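Local coordinates for ornithine carbamoyltransferase (Giardia intestinalis, PDB 3GRF), which probably catalyses the interconversion of ornithine and carbamoyl phosphate with citrulline and phosphate, as an enzyme of the arginine degradation pathway, at residues T7-T12 with V123-A128; L11-L16 with T175-R180; L48-K53 with C104-A109; D92-F97 with Q119-P124; F132-Q137 with G308-S313. One frame throughout, in Å; residues are numbered along the deposited sequence.

Contact 1 (T7-T12 with V123-A128)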
# COMPACT_ATOMS: atom_id res chain seq x y z
N THR A 7 -16.08 -19.41 -12.50
CA THR A 7 -14.89 -18.58 -12.54
C THR A 7 -13.64 -19.46 -12.49
O THR A 7 -13.53 -20.36 -11.64
CB THR A 7 -14.93 -17.57 -11.39
OG1 THR A 7 -16.12 -16.80 -11.51
CG2 THR A 7 -13.74 -16.65 -11.43
N ARG A 8 -12.70 -19.23 -13.39
CA ARG A 8 -11.42 -19.96 -13.35
C ARG A 8 -10.48 -19.40 -12.30
O ARG A 8 -10.23 -18.19 -12.27
CB ARG A 8 -10.72 -19.97 -14.72
CG ARG A 8 -11.24 -21.03 -15.66
CD ARG A 8 -10.16 -22.08 -15.93
NE ARG A 8 -9.59 -21.86 -17.25
CZ ARG A 8 -8.42 -22.29 -17.69
NH1 ARG A 8 -7.59 -23.02 -16.94
NH2 ARG A 8 -8.08 -21.98 -18.92
N HIS A 9 -9.94 -20.31 -11.50
CA HIS A 9 -8.99 -20.05 -10.43
C HIS A 9 -7.62 -20.63 -10.83
O HIS A 9 -7.47 -21.15 -11.94
CB HIS A 9 -9.46 -20.71 -9.14
CG HIS A 9 -10.73 -19.99 -8.59
ND1 HIS A 9 -10.67 -18.69 -8.13
CD2 HIS A 9 -12.02 -20.39 -8.46
CE1 HIS A 9 -11.87 -18.32 -7.73
NE2 HIS A 9 -12.71 -19.33 -7.91
N LEU A 10 -6.65 -20.56 -9.94
CA LEU A 10 -5.32 -21.11 -10.15
C LEU A 10 -4.85 -21.46 -8.76
O LEU A 10 -4.14 -20.70 -8.11
CB LEU A 10 -4.35 -20.07 -10.80
CG LEU A 10 -2.95 -20.50 -11.24
CD1 LEU A 10 -3.01 -21.38 -12.48
CD2 LEU A 10 -2.06 -19.28 -11.51
N LEU A 11 -5.25 -22.64 -8.30
CA LEU A 11 -4.91 -23.11 -6.98
C LEU A 11 -3.66 -24.00 -7.03
O LEU A 11 -2.95 -24.15 -6.04
CB LEU A 11 -6.10 -23.85 -6.35
CG LEU A 11 -7.47 -23.17 -6.10
CD1 LEU A 11 -7.98 -23.57 -4.73
CD2 LEU A 11 -7.50 -21.64 -6.20
N THR A 12 -3.42 -24.59 -8.21
CA THR A 12 -2.22 -25.36 -8.50
C THR A 12 -1.94 -25.13 -9.97
O THR A 12 -2.78 -24.53 -10.66
CB THR A 12 -2.36 -26.89 -8.13
OG1 THR A 12 -3.24 -27.58 -9.02
CG2 THR A 12 -2.91 -27.07 -6.74
N VAL A 123 -14.42 -13.52 -8.89
CA VAL A 123 -13.29 -13.03 -9.71
C VAL A 123 -12.22 -14.11 -9.63
O VAL A 123 -12.24 -14.91 -8.71
CB VAL A 123 -12.74 -11.64 -9.20
CG1 VAL A 123 -13.78 -10.54 -9.35
CG2 VAL A 123 -12.32 -11.72 -7.74
N PRO A 124 -11.30 -14.19 -10.60
CA PRO A 124 -10.22 -15.20 -10.42
C PRO A 124 -9.40 -15.14 -9.10
O PRO A 124 -8.90 -14.09 -8.72
CB PRO A 124 -9.30 -14.96 -11.62
CG PRO A 124 -10.09 -14.19 -12.61
CD PRO A 124 -11.21 -13.47 -11.88
N CYS A 125 -9.24 -16.27 -8.42
CA CYS A 125 -8.32 -16.32 -7.25
C CYS A 125 -7.10 -17.25 -7.52
O CYS A 125 -7.18 -18.33 -8.14
CB CYS A 125 -9.02 -16.72 -5.94
SG CYS A 125 -10.50 -15.81 -5.50
N ILE A 126 -5.95 -16.78 -7.07
CA ILE A 126 -4.67 -17.37 -7.40
C ILE A 126 -4.03 -17.65 -6.06
O ILE A 126 -4.02 -16.80 -5.21
CB ILE A 126 -3.81 -16.41 -8.23
CG1 ILE A 126 -4.43 -16.22 -9.61
CG2 ILE A 126 -2.38 -16.98 -8.37
CD1 ILE A 126 -4.06 -14.90 -10.27
N ASN A 127 -3.57 -18.88 -5.87
CA ASN A 127 -2.86 -19.28 -4.68
C ASN A 127 -1.41 -18.75 -4.80
O ASN A 127 -0.66 -19.14 -5.70
CB ASN A 127 -2.92 -20.82 -4.58
CG ASN A 127 -1.93 -21.40 -3.61
OD1 ASN A 127 -1.56 -20.78 -2.64
ND2 ASN A 127 -1.53 -22.63 -3.86
N ALA A 128 -1.05 -17.85 -3.89
CA ALA A 128 0.28 -17.21 -3.89
C ALA A 128 1.22 -17.97 -2.95
O ALA A 128 2.32 -17.52 -2.66
CB ALA A 128 0.14 -15.73 -3.46
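His9 meets Cys125 through its ring nitrogen. Cys125 N donates to His9 ND1 at 2.8 Å, from 16° out of the ring plane. CB and SG of Cys125 also lie near this end of the ring, with SG 3.6 Å from His9 CE1. Next along, Leu10 N donates to Cys125 O at 2.9 Å, and Leu10 O accepts from Asn127 N in a nearly straight bond of 172°. Asn127 has CG anti to its backbone N (chi1 165°), and its amide adds a further bond: ND2 donates to Leu11 O at 3.0 Å. OD1 of the same amide accepts from Leu129 N. Beside these bonds, Leu10 CD2 touches Ile126 CG2 at 3.9 Å. The Thr7 methyl CG2 lies against the Val123 carbonyl, 3.5 Å from its C. Leu10 packs on helix 303-322, and His9, Leu11 and Cys125 on helix 111-120. The N-terminal segment thus runs beside strand 125-127, the sheet border in this chain, joined by one beta bridge. Accepting at ND1 would favour a neutral His9 with its proton on NE2.

Contact 2 (L11-L16 with T175-R180)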
# COMPACT_ATOMS: atom_id res chain seq x y z
N LEU A 11 -5.25 -22.64 -8.30
CA LEU A 11 -4.91 -23.11 -6.98
C LEU A 11 -3.66 -24.00 -7.03
O LEU A 11 -2.95 -24.15 -6.04
CB LEU A 11 -6.10 -23.85 -6.35
CG LEU A 11 -7.47 -23.17 -6.10
CD1 LEU A 11 -7.98 -23.57 -4.73
CD2 LEU A 11 -7.50 -21.64 -6.20
N THR A 12 -3.42 -24.59 -8.21
CA THR A 12 -2.22 -25.36 -8.50
C THR A 12 -1.94 -25.13 -9.97
O THR A 12 -2.78 -24.53 -10.66
CB THR A 12 -2.36 -26.89 -8.13
OG1 THR A 12 -3.24 -27.58 -9.02
CG2 THR A 12 -2.91 -27.07 -6.74
N ILE A 13 -0.79 -25.57 -10.45
CA ILE A 13 -0.43 -25.24 -11.83
C ILE A 13 -1.20 -26.08 -12.83
O ILE A 13 -1.37 -25.66 -13.99
CB ILE A 13 1.10 -25.23 -12.07
CG1 ILE A 13 1.43 -24.35 -13.27
CG2 ILE A 13 1.66 -26.67 -12.23
CD1 ILE A 13 1.16 -22.88 -13.06
N SER A 14 -1.69 -27.22 -12.43
CA SER A 14 -2.51 -28.17 -13.16
C SER A 14 -3.97 -27.66 -13.29
O SER A 14 -4.85 -28.42 -13.71
CB SER A 14 -2.45 -29.54 -12.50
OG SER A 14 -3.12 -29.52 -11.25
N ALA A 15 -4.21 -26.41 -12.88
CA ALA A 15 -5.45 -25.70 -13.17
C ALA A 15 -5.36 -25.33 -14.66
O ALA A 15 -6.37 -25.00 -15.27
CB ALA A 15 -5.55 -24.39 -12.28
N LEU A 16 -4.15 -25.38 -15.21
CA LEU A 16 -3.89 -25.06 -16.62
C LEU A 16 -3.69 -26.33 -17.45
O LEU A 16 -3.09 -27.31 -16.99
CB LEU A 16 -2.63 -24.21 -16.74
CG LEU A 16 -2.51 -22.86 -16.03
CD1 LEU A 16 -1.12 -22.28 -16.22
CD2 LEU A 16 -3.52 -21.89 -16.60
N THR A 175 7.54 -28.97 -4.44
CA THR A 175 7.81 -30.23 -5.14
C THR A 175 6.56 -30.73 -5.86
O THR A 175 6.64 -31.07 -7.03
CB THR A 175 8.32 -31.31 -4.18
OG1 THR A 175 9.27 -30.72 -3.30
CG2 THR A 175 8.96 -32.48 -4.93
N TYR A 176 5.41 -30.75 -5.16
CA TYR A 176 4.10 -31.06 -5.77
C TYR A 176 3.87 -30.27 -7.03
O TYR A 176 3.53 -30.83 -8.06
CB TYR A 176 2.96 -30.77 -4.80
CG TYR A 176 3.01 -31.64 -3.55
CD1 TYR A 176 2.13 -31.42 -2.50
CD2 TYR A 176 3.97 -32.67 -3.41
CE1 TYR A 176 2.18 -32.21 -1.32
CE2 TYR A 176 4.03 -33.49 -2.23
CZ TYR A 176 3.13 -33.24 -1.21
OH TYR A 176 3.18 -34.02 -0.06
N ASP A 177 4.02 -28.97 -6.94
CA ASP A 177 3.69 -28.15 -8.12
C ASP A 177 4.74 -28.28 -9.25
O ASP A 177 4.39 -28.13 -10.42
CB ASP A 177 3.44 -26.68 -7.68
CG ASP A 177 2.07 -26.15 -8.11
OD1 ASP A 177 1.21 -26.88 -8.64
OD2 ASP A 177 1.86 -24.95 -7.91
N LEU A 178 6.03 -28.57 -8.92
CA LEU A 178 7.10 -28.81 -9.95
C LEU A 178 6.76 -30.12 -10.68
O LEU A 178 6.85 -30.17 -11.92
CB LEU A 178 8.49 -28.92 -9.29
CG LEU A 178 9.57 -27.84 -9.51
CD1 LEU A 178 9.06 -26.69 -10.38
CD2 LEU A 178 10.07 -27.29 -8.17
N MET A 179 6.40 -31.16 -9.93
CA MET A 179 6.00 -32.43 -10.53
C MET A 179 4.85 -32.21 -11.51
O MET A 179 4.88 -32.74 -12.63
CB MET A 179 5.58 -33.41 -9.45
CG MET A 179 6.73 -33.88 -8.52
SD MET A 179 6.08 -34.63 -7.00
CE MET A 179 5.23 -36.06 -7.63
N ARG A 180 3.84 -31.44 -11.09
CA ARG A 180 2.71 -31.09 -11.99
C ARG A 180 3.16 -30.32 -13.24
O ARG A 180 2.64 -30.57 -14.33
CB ARG A 180 1.61 -30.30 -11.26
CG ARG A 180 0.82 -31.05 -10.13
CD ARG A 180 0.01 -30.05 -9.29
NE ARG A 180 -0.41 -30.59 -7.96
CZ ARG A 180 -0.25 -29.97 -6.79
NH1 ARG A 180 0.36 -28.79 -6.72
NH2 ARG A 180 -0.65 -30.54 -5.65
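Thr12 lies against one face of the Arg180 guanidinium, with CG2 3.7 Å above the plane and toward the rim. Tyr176 CB, from the same helix as Arg180, sits near the rim of the opposite face. Asp177 CG lies at the edge. There Arg180 NH1 makes a salt bridge to Asp177 OD1 at 2.8 Å, in the guanidinium plane but 60° out of the carboxylate plane. Phe132 adds a cation-pi contact, and its O accepts from Arg180 NH1. Ile13 N donates to Asp177 OD1 at 3.0 Å, from the syn side and the other face of the carboxylate. Two donors thus grip this oxygen, which would favour a charged carboxylate. Asp177 OD2 accepts from His134 N, and Arg180 NE makes a salt bridge to Glu208. Ile13 CG2 touches Arg180 CB at 3.8 Å. Ser14 OG lies 3.7 Å from Arg180 CD and is hydrogen-bonded to Glu208. The contact joins the 3-10 turn before helix 18-33 to helix 173-185. It is an interdomain contact of the two-domain carbamoyltransferase fold.

Contact 3 (L48-K53 with C104-A109)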
# COMPACT_ATOMS: atom_id res chain seq x y z
N LEU A 48 -6.47 -7.66 -5.50
CA LEU A 48 -6.51 -7.66 -4.09
C LEU A 48 -5.59 -8.76 -3.63
O LEU A 48 -5.80 -9.91 -3.97
CB LEU A 48 -7.92 -8.00 -3.65
CG LEU A 48 -8.14 -8.09 -2.15
CD1 LEU A 48 -7.44 -6.94 -1.34
CD2 LEU A 48 -9.62 -8.09 -1.94
N ALA A 49 -4.58 -8.43 -2.83
CA ALA A 49 -3.53 -9.41 -2.51
C ALA A 49 -3.38 -9.63 -1.02
O ALA A 49 -2.73 -8.83 -0.36
CB ALA A 49 -2.20 -8.92 -3.09
N PHE A 50 -3.95 -10.73 -0.52
CA PHE A 50 -3.91 -11.12 0.91
C PHE A 50 -2.61 -11.81 1.22
O PHE A 50 -2.10 -12.60 0.43
CB PHE A 50 -5.08 -12.06 1.25
CG PHE A 50 -6.45 -11.43 1.09
CD1 PHE A 50 -7.21 -11.65 -0.03
CD2 PHE A 50 -6.97 -10.59 2.06
CE1 PHE A 50 -8.50 -11.07 -0.17
CE2 PHE A 50 -8.27 -10.01 1.93
CZ PHE A 50 -9.01 -10.26 0.80
N PHE A 51 -2.02 -11.49 2.37
CA PHE A 51 -0.86 -12.20 2.81
C PHE A 51 -1.07 -12.49 4.27
O PHE A 51 -1.28 -11.56 5.05
CB PHE A 51 0.39 -11.35 2.61
CG PHE A 51 0.82 -11.23 1.17
CD1 PHE A 51 1.78 -12.08 0.65
CD2 PHE A 51 0.28 -10.25 0.36
CE1 PHE A 51 2.16 -11.97 -0.69
CE2 PHE A 51 0.69 -10.09 -0.98
CZ PHE A 51 1.59 -10.98 -1.51
N ALA A 52 -1.01 -13.77 4.66
CA ALA A 52 -1.12 -14.18 6.04
C ALA A 52 0.28 -14.17 6.66
O ALA A 52 0.45 -14.23 7.86
CB ALA A 52 -1.74 -15.57 6.13
N LYS A 53 1.25 -14.06 5.80
CA LYS A 53 2.66 -13.97 6.17
C LYS A 53 3.40 -13.38 4.97
O LYS A 53 3.17 -13.76 3.82
CB LYS A 53 3.18 -15.36 6.62
CG LYS A 53 4.57 -15.69 6.14
CD LYS A 53 5.16 -16.87 6.89
CE LYS A 53 6.59 -17.15 6.45
NZ LYS A 53 7.22 -15.95 5.82
N CYS A 104 -7.71 -11.54 -7.55
CA CYS A 104 -7.30 -11.73 -6.15
C CYS A 104 -6.19 -12.77 -6.08
O CYS A 104 -6.26 -13.80 -6.73
CB CYS A 104 -8.50 -12.18 -5.30
SG CYS A 104 -8.13 -12.77 -3.59
N THR A 105 -5.16 -12.51 -5.29
CA THR A 105 -4.18 -13.54 -4.98
C THR A 105 -4.22 -13.61 -3.46
O THR A 105 -4.57 -12.63 -2.82
CB THR A 105 -2.73 -13.12 -5.36
OG1 THR A 105 -2.47 -11.88 -4.73
CG2 THR A 105 -2.53 -12.95 -6.88
N ALA A 106 -3.89 -14.76 -2.88
CA ALA A 106 -3.89 -14.90 -1.43
C ALA A 106 -2.84 -15.89 -1.05
O ALA A 106 -2.63 -16.90 -1.73
CB ALA A 106 -5.26 -15.36 -0.92
N ARG A 107 -2.14 -15.58 0.03
CA ARG A 107 -1.10 -16.41 0.59
C ARG A 107 -1.61 -16.83 1.93
O ARG A 107 -1.41 -16.09 2.91
CB ARG A 107 0.22 -15.63 0.68
CG ARG A 107 1.48 -16.50 0.66
CD ARG A 107 1.71 -17.15 2.02
NE ARG A 107 3.08 -17.63 2.22
CZ ARG A 107 4.19 -17.01 1.80
NH1 ARG A 107 4.10 -15.86 1.13
NH2 ARG A 107 5.38 -17.55 2.03
N LEU A 108 -2.26 -17.99 2.03
CA LEU A 108 -2.89 -18.41 3.28
C LEU A 108 -2.28 -19.74 3.74
O LEU A 108 -1.76 -20.51 2.93
CB LEU A 108 -4.43 -18.49 3.11
CG LEU A 108 -5.12 -17.26 2.47
CD1 LEU A 108 -6.49 -17.57 1.85
CD2 LEU A 108 -5.21 -16.07 3.44
N ALA A 109 -2.33 -19.98 5.05
CA ALA A 109 -1.73 -21.18 5.65
C ALA A 109 -2.06 -22.47 4.87
O ALA A 109 -1.17 -23.07 4.25
CB ALA A 109 -2.11 -21.30 7.12
O HOH W 1 -1.28 -12.39 -2.44
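Phe50 turns its ring edge to Cys104. SG lies in the ring plane, 3.8 Å from Phe50 CE1, in a sulfur-aromatic contact. Phe50 CB also meets Ala106 CB at 4.0 Å. These residues share one face of the parallel sheet of the carbamoyl phosphate domain, where strands 46-51 and 103-107 run side by side. Helices 90-97 and 111-120 cover this face, and Leu56 of the second subunit packs on Phe50.

The backbones are joined by four hydrogen bonds. Thr105 N donates to Leu48 O and Phe50 N to Thr105 O. Arg107 N then donates to Phe50 O, and Ala52 N to Arg107 O.

On the other face, Ala49 CB lies 3.4 Å from Thr105 OG1. Phe51 and Arg107 cross at about a right angle, with Phe51 CD1 3.9 Å from Arg107 CB. Phe51 packs on helix 56-69. At the exposed end, Lys53 O sits over one face of the Arg107 guanidinium, 3.5 Å from NH1. The Lys53 side chain is poorly ordered.

Chi1 of 55° puts Thr105 OG1 between the backbone N and the carbonyl carbon. A water lies 2.6 Å from this oxygen, donates to Phe50 O at 3.0 Å, and rests over the rim of one face of the Phe51 ring.

Contact 4 (D92-F97 with Q119-P124)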
# COMPACT_ATOMS: atom_id res chain seq x y z
N ASP A 92 -18.78 -14.16 2.66
CA ASP A 92 -19.19 -12.77 2.66
C ASP A 92 -18.04 -11.90 2.20
O ASP A 92 -18.23 -11.00 1.38
CB ASP A 92 -19.65 -12.34 4.05
CG ASP A 92 -21.03 -12.89 4.43
OD1 ASP A 92 -21.69 -13.61 3.64
OD2 ASP A 92 -21.49 -12.56 5.53
N THR A 93 -16.84 -12.19 2.71
CA THR A 93 -15.66 -11.45 2.28
C THR A 93 -15.50 -11.63 0.75
O THR A 93 -15.46 -10.64 0.01
CB THR A 93 -14.41 -11.88 3.09
OG1 THR A 93 -14.63 -11.59 4.47
CG2 THR A 93 -13.19 -11.14 2.63
N ALA A 94 -15.46 -12.88 0.29
CA ALA A 94 -15.25 -13.17 -1.12
C ALA A 94 -16.37 -12.61 -2.00
O ALA A 94 -16.12 -12.08 -3.06
CB ALA A 94 -15.04 -14.66 -1.35
N GLU A 95 -17.62 -12.77 -1.55
CA GLU A 95 -18.79 -12.23 -2.26
C GLU A 95 -18.66 -10.73 -2.41
O GLU A 95 -19.01 -10.16 -3.44
CB GLU A 95 -20.11 -12.57 -1.53
CG GLU A 95 -20.61 -14.02 -1.71
CD GLU A 95 -21.26 -14.31 -3.07
OE1 GLU A 95 -21.82 -15.42 -3.24
OE2 GLU A 95 -21.23 -13.48 -3.98
N VAL A 96 -18.11 -10.10 -1.39
CA VAL A 96 -18.01 -8.65 -1.38
C VAL A 96 -16.82 -8.15 -2.21
O VAL A 96 -16.95 -7.16 -2.90
CB VAL A 96 -17.96 -8.15 0.06
CG1 VAL A 96 -17.44 -6.74 0.13
CG2 VAL A 96 -19.37 -8.31 0.73
N PHE A 97 -15.65 -8.81 -2.12
CA PHE A 97 -14.51 -8.31 -2.93
C PHE A 97 -14.65 -8.56 -4.42
O PHE A 97 -14.11 -7.81 -5.21
CB PHE A 97 -13.08 -8.60 -2.36
CG PHE A 97 -12.67 -10.09 -2.29
CD1 PHE A 97 -12.37 -10.68 -1.03
CD2 PHE A 97 -12.49 -10.87 -3.43
CE1 PHE A 97 -11.93 -12.01 -0.94
CE2 PHE A 97 -12.06 -12.20 -3.36
CZ PHE A 97 -11.77 -12.77 -2.12
N GLN A 119 -13.99 -20.79 -3.47
CA GLN A 119 -15.34 -21.37 -3.64
C GLN A 119 -16.37 -20.28 -3.91
O GLN A 119 -17.14 -20.36 -4.88
CB GLN A 119 -15.74 -22.13 -2.37
CG GLN A 119 -16.62 -23.37 -2.54
CD GLN A 119 -16.28 -24.42 -1.48
OE1 GLN A 119 -15.32 -25.20 -1.64
NE2 GLN A 119 -17.05 -24.43 -0.38
N HIS A 120 -16.34 -19.23 -3.08
CA HIS A 120 -17.41 -18.21 -3.11
C HIS A 120 -17.05 -16.99 -3.94
O HIS A 120 -17.90 -16.14 -4.17
CB HIS A 120 -17.74 -17.73 -1.71
CG HIS A 120 -18.05 -18.84 -0.77
ND1 HIS A 120 -19.27 -19.47 -0.73
CD2 HIS A 120 -17.29 -19.44 0.17
CE1 HIS A 120 -19.25 -20.41 0.20
NE2 HIS A 120 -18.06 -20.42 0.76
N ALA A 121 -15.79 -16.90 -4.34
CA ALA A 121 -15.29 -15.79 -5.11
C ALA A 121 -15.79 -15.90 -6.54
O ALA A 121 -15.92 -16.98 -7.11
CB ALA A 121 -13.78 -15.75 -5.05
N SER A 122 -16.10 -14.75 -7.12
CA SER A 122 -16.59 -14.63 -8.48
C SER A 122 -15.62 -13.81 -9.38
O SER A 122 -15.98 -13.45 -10.49
CB SER A 122 -17.96 -13.97 -8.44
OG SER A 122 -18.54 -13.92 -9.74
N VAL A 123 -14.42 -13.52 -8.89
CA VAL A 123 -13.29 -13.03 -9.71
C VAL A 123 -12.22 -14.11 -9.63
O VAL A 123 -12.24 -14.91 -8.71
CB VAL A 123 -12.74 -11.64 -9.20
CG1 VAL A 123 -13.78 -10.54 -9.35
CG2 VAL A 123 -12.32 -11.72 -7.74
N PRO A 124 -11.30 -14.19 -10.60
CA PRO A 124 -10.22 -15.20 -10.42
C PRO A 124 -9.40 -15.14 -9.10
O PRO A 124 -8.90 -14.09 -8.72
CB PRO A 124 -9.30 -14.96 -11.62
CG PRO A 124 -10.09 -14.19 -12.61
CD PRO A 124 -11.21 -13.47 -11.88
O HOH W 2 -18.66 -14.00 -5.36
O HOH W 3 -21.49 -17.59 -1.96
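Ala94 is the bump that fits against the end of helix 111-120. Its CB points at the chain turn formed by His120 and Ala121. It sits 4.1 Å from both His120 CB and Ala121 CB, and 3.8 Å from Ala121 N. With only a methyl on each, the CA atoms of Ala94 and Ala121 are 4.8 Å apart. Ala121 is where the chain leaves the helix.

The Phe97 ring lies beside this turn. Its edge faces Val123, with CD2 4.4 Å from Val123 CG2. Ala121 CB approaches the same ring obliquely, at 4.3 Å from CE2. Ala94 CA lies over the rim of one ring face, and the ring also meets Phe50 of the sheet.

On the other flank the contact is made through water. Glu95 is bent at chi2 (-76°), which turns CD toward His120. One water donates to His120 O at 2.6 Å and weakly to Glu95 OE2. A second donates to Glu95 OE1 and lies 3.2 Å from His120 ND1. Glu95 OE2 has a stronger partner in Arg99. At the start of the segment, Asp92 makes a salt bridge to Arg287 of the second subunit.

Helices 90-97 and 111-120 pack on the same face of the parallel sheet. Helix 111-120 is the helix of the beta-alpha-beta crossover from strand 103-107 to strand 125-127, in the alpha/beta carbamoyl phosphate domain.

Contact 5 (F132-Q137 with G308-S313)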
# COMPACT_ATOMS: atom_id res chain seq x y z
N PHE A 132 -0.11 -26.87 -0.58
CA PHE A 132 -0.43 -27.80 -1.68
C PHE A 132 0.13 -27.37 -3.06
O PHE A 132 0.36 -28.22 -3.92
CB PHE A 132 -1.94 -28.03 -1.75
CG PHE A 132 -2.35 -29.30 -2.46
CD1 PHE A 132 -1.84 -30.53 -2.07
CD2 PHE A 132 -3.28 -29.26 -3.51
CE1 PHE A 132 -2.23 -31.70 -2.72
CE2 PHE A 132 -3.69 -30.42 -4.17
CZ PHE A 132 -3.16 -31.65 -3.75
N GLY A 133 0.36 -26.07 -3.26
CA GLY A 133 1.02 -25.57 -4.48
C GLY A 133 1.68 -24.20 -4.43
O GLY A 133 1.71 -23.56 -3.39
N HIS A 134 2.20 -23.74 -5.58
CA HIS A 134 2.81 -22.42 -5.72
C HIS A 134 2.96 -22.08 -7.20
O HIS A 134 4.08 -21.99 -7.70
CB HIS A 134 4.19 -22.36 -5.02
CG HIS A 134 4.67 -20.96 -4.77
ND1 HIS A 134 5.91 -20.66 -4.23
CD2 HIS A 134 4.08 -19.77 -5.03
CE1 HIS A 134 6.05 -19.35 -4.16
NE2 HIS A 134 4.95 -18.79 -4.63
N PRO A 135 1.82 -21.89 -7.89
CA PRO A 135 1.75 -21.81 -9.34
C PRO A 135 2.39 -20.58 -9.92
O PRO A 135 2.82 -20.61 -11.08
CB PRO A 135 0.24 -21.85 -9.63
CG PRO A 135 -0.45 -21.43 -8.33
CD PRO A 135 0.51 -21.77 -7.23
N LEU A 136 2.45 -19.49 -9.14
CA LEU A 136 3.16 -18.26 -9.55
C LEU A 136 4.66 -18.51 -9.69
O LEU A 136 5.33 -17.99 -10.59
CB LEU A 136 2.92 -17.14 -8.54
CG LEU A 136 1.52 -16.53 -8.47
CD1 LEU A 136 1.38 -15.61 -7.21
CD2 LEU A 136 1.24 -15.78 -9.73
N GLN A 137 5.19 -19.30 -8.77
CA GLN A 137 6.56 -19.78 -8.82
C GLN A 137 6.70 -20.72 -10.00
O GLN A 137 7.73 -20.73 -10.65
CB GLN A 137 6.90 -20.56 -7.52
CG GLN A 137 8.41 -20.94 -7.31
CD GLN A 137 9.33 -19.72 -7.19
OE1 GLN A 137 9.19 -18.95 -6.29
NE2 GLN A 137 10.22 -19.52 -8.16
N GLY A 308 13.93 -12.82 -9.93
CA GLY A 308 13.47 -11.67 -10.68
C GLY A 308 12.37 -11.99 -11.66
O GLY A 308 11.52 -11.12 -11.98
N ASN A 309 12.39 -13.23 -12.17
CA ASN A 309 11.39 -13.74 -13.14
C ASN A 309 10.01 -13.96 -12.50
O ASN A 309 9.01 -14.14 -13.20
CB ASN A 309 11.88 -15.04 -13.82
CG ASN A 309 12.90 -14.76 -14.92
OD1 ASN A 309 12.90 -13.70 -15.54
ND2 ASN A 309 13.75 -15.74 -15.19
N ARG A 310 9.93 -13.90 -11.17
CA ARG A 310 8.65 -13.83 -10.47
C ARG A 310 7.83 -12.69 -11.01
O ARG A 310 6.61 -12.82 -11.16
CB ARG A 310 8.81 -13.70 -8.94
CG ARG A 310 9.31 -14.98 -8.22
CD ARG A 310 8.34 -16.17 -8.46
NE ARG A 310 7.06 -15.88 -7.79
CZ ARG A 310 6.83 -15.98 -6.48
NH1 ARG A 310 7.76 -16.46 -5.65
NH2 ARG A 310 5.66 -15.62 -5.98
N LEU A 311 8.51 -11.59 -11.35
CA LEU A 311 7.86 -10.38 -11.84
C LEU A 311 7.14 -10.66 -13.15
O LEU A 311 5.95 -10.48 -13.27
CB LEU A 311 8.86 -9.19 -11.96
CG LEU A 311 8.35 -7.96 -12.79
CD1 LEU A 311 7.06 -7.33 -12.21
CD2 LEU A 311 9.38 -6.93 -13.09
N HIS A 312 7.91 -11.05 -14.16
CA HIS A 312 7.34 -11.23 -15.49
C HIS A 312 6.35 -12.40 -15.56
O HIS A 312 5.36 -12.35 -16.27
CB HIS A 312 8.51 -11.47 -16.45
CG HIS A 312 9.64 -10.51 -16.25
ND1 HIS A 312 9.51 -9.15 -16.47
CD2 HIS A 312 10.90 -10.70 -15.80
CE1 HIS A 312 10.66 -8.56 -16.20
NE2 HIS A 312 11.52 -9.48 -15.80
N SER A 313 6.60 -13.48 -14.84
CA SER A 313 5.61 -14.58 -14.77
C SER A 313 4.33 -14.18 -14.02
O SER A 313 3.25 -14.73 -14.25
CB SER A 313 6.27 -15.78 -14.15
OG SER A 313 6.82 -15.38 -12.90
O HOH W 4 5.46 -15.23 -10.10
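His134, at the N-cap position of helix 135-151, turns its ring toward Arg310. Ring and guanidinium planes stand 89° apart, and the two side chains cross at about a right angle. Within the segment, Gln137 CB lies over the centre of one face of the His134 ring.

Leu136 follows. Its CB is 4.0 Å from Arg310 NH2. Its carbonyl works through a water, which donates to Leu136 O at 2.8 Å and to Arg310 O at 2.9 Å. The same water accepts from Arg310 NE at 2.9 Å, at the edge of the guanidinium. Ser313 OG stands near Leu136 O but hydrogen-bonds to Asn309 O.

Gln137 comes last. Its backbone N lies over one face of the guanidinium. The side chain is bent at chi2 (62°), which places CD 3.9 Å from Arg310 CD. OE1 takes a weak hydrogen bond of 2.9 Å from Arg310 NH1, with an angle of only 122° at the hydrogen. NE2 donates to Asp141. Arg310 is itself folded at chi2 and chi3, and its NH2 donates to Thr58.

The sequence from His134 to Gln137 fits the His-Pro-x-Gln motif of carbamoyltransferases, which in relatives lies at the carbamoyl phosphate site. The start of helix 135-151 follows strand 125-127 and packs with helices 303-322, 56-69 and 173-185, and Met100 of the third subunit packs on Arg310.

From the N terminus, the chain runs out from 7-12 and returns at 123-128 to meet it, closing contact 1. Residues 11-16 belong partly to the same stretch and close a longer loop at 175-180 in contact 2. Contacts 3 and 4 both lie within these two loops. They cross each other, since 92-97 precedes 104-109 and 119-124 follows it. Together with contact 1 they join strands, helices and the N-terminal segment of the carbamoyl phosphate domain. Contact 5 opens after contact 1 has closed. It crosses contact 2, because 175-180 falls between its segments. Contacts 2 and 5 touch and tie the two domains together.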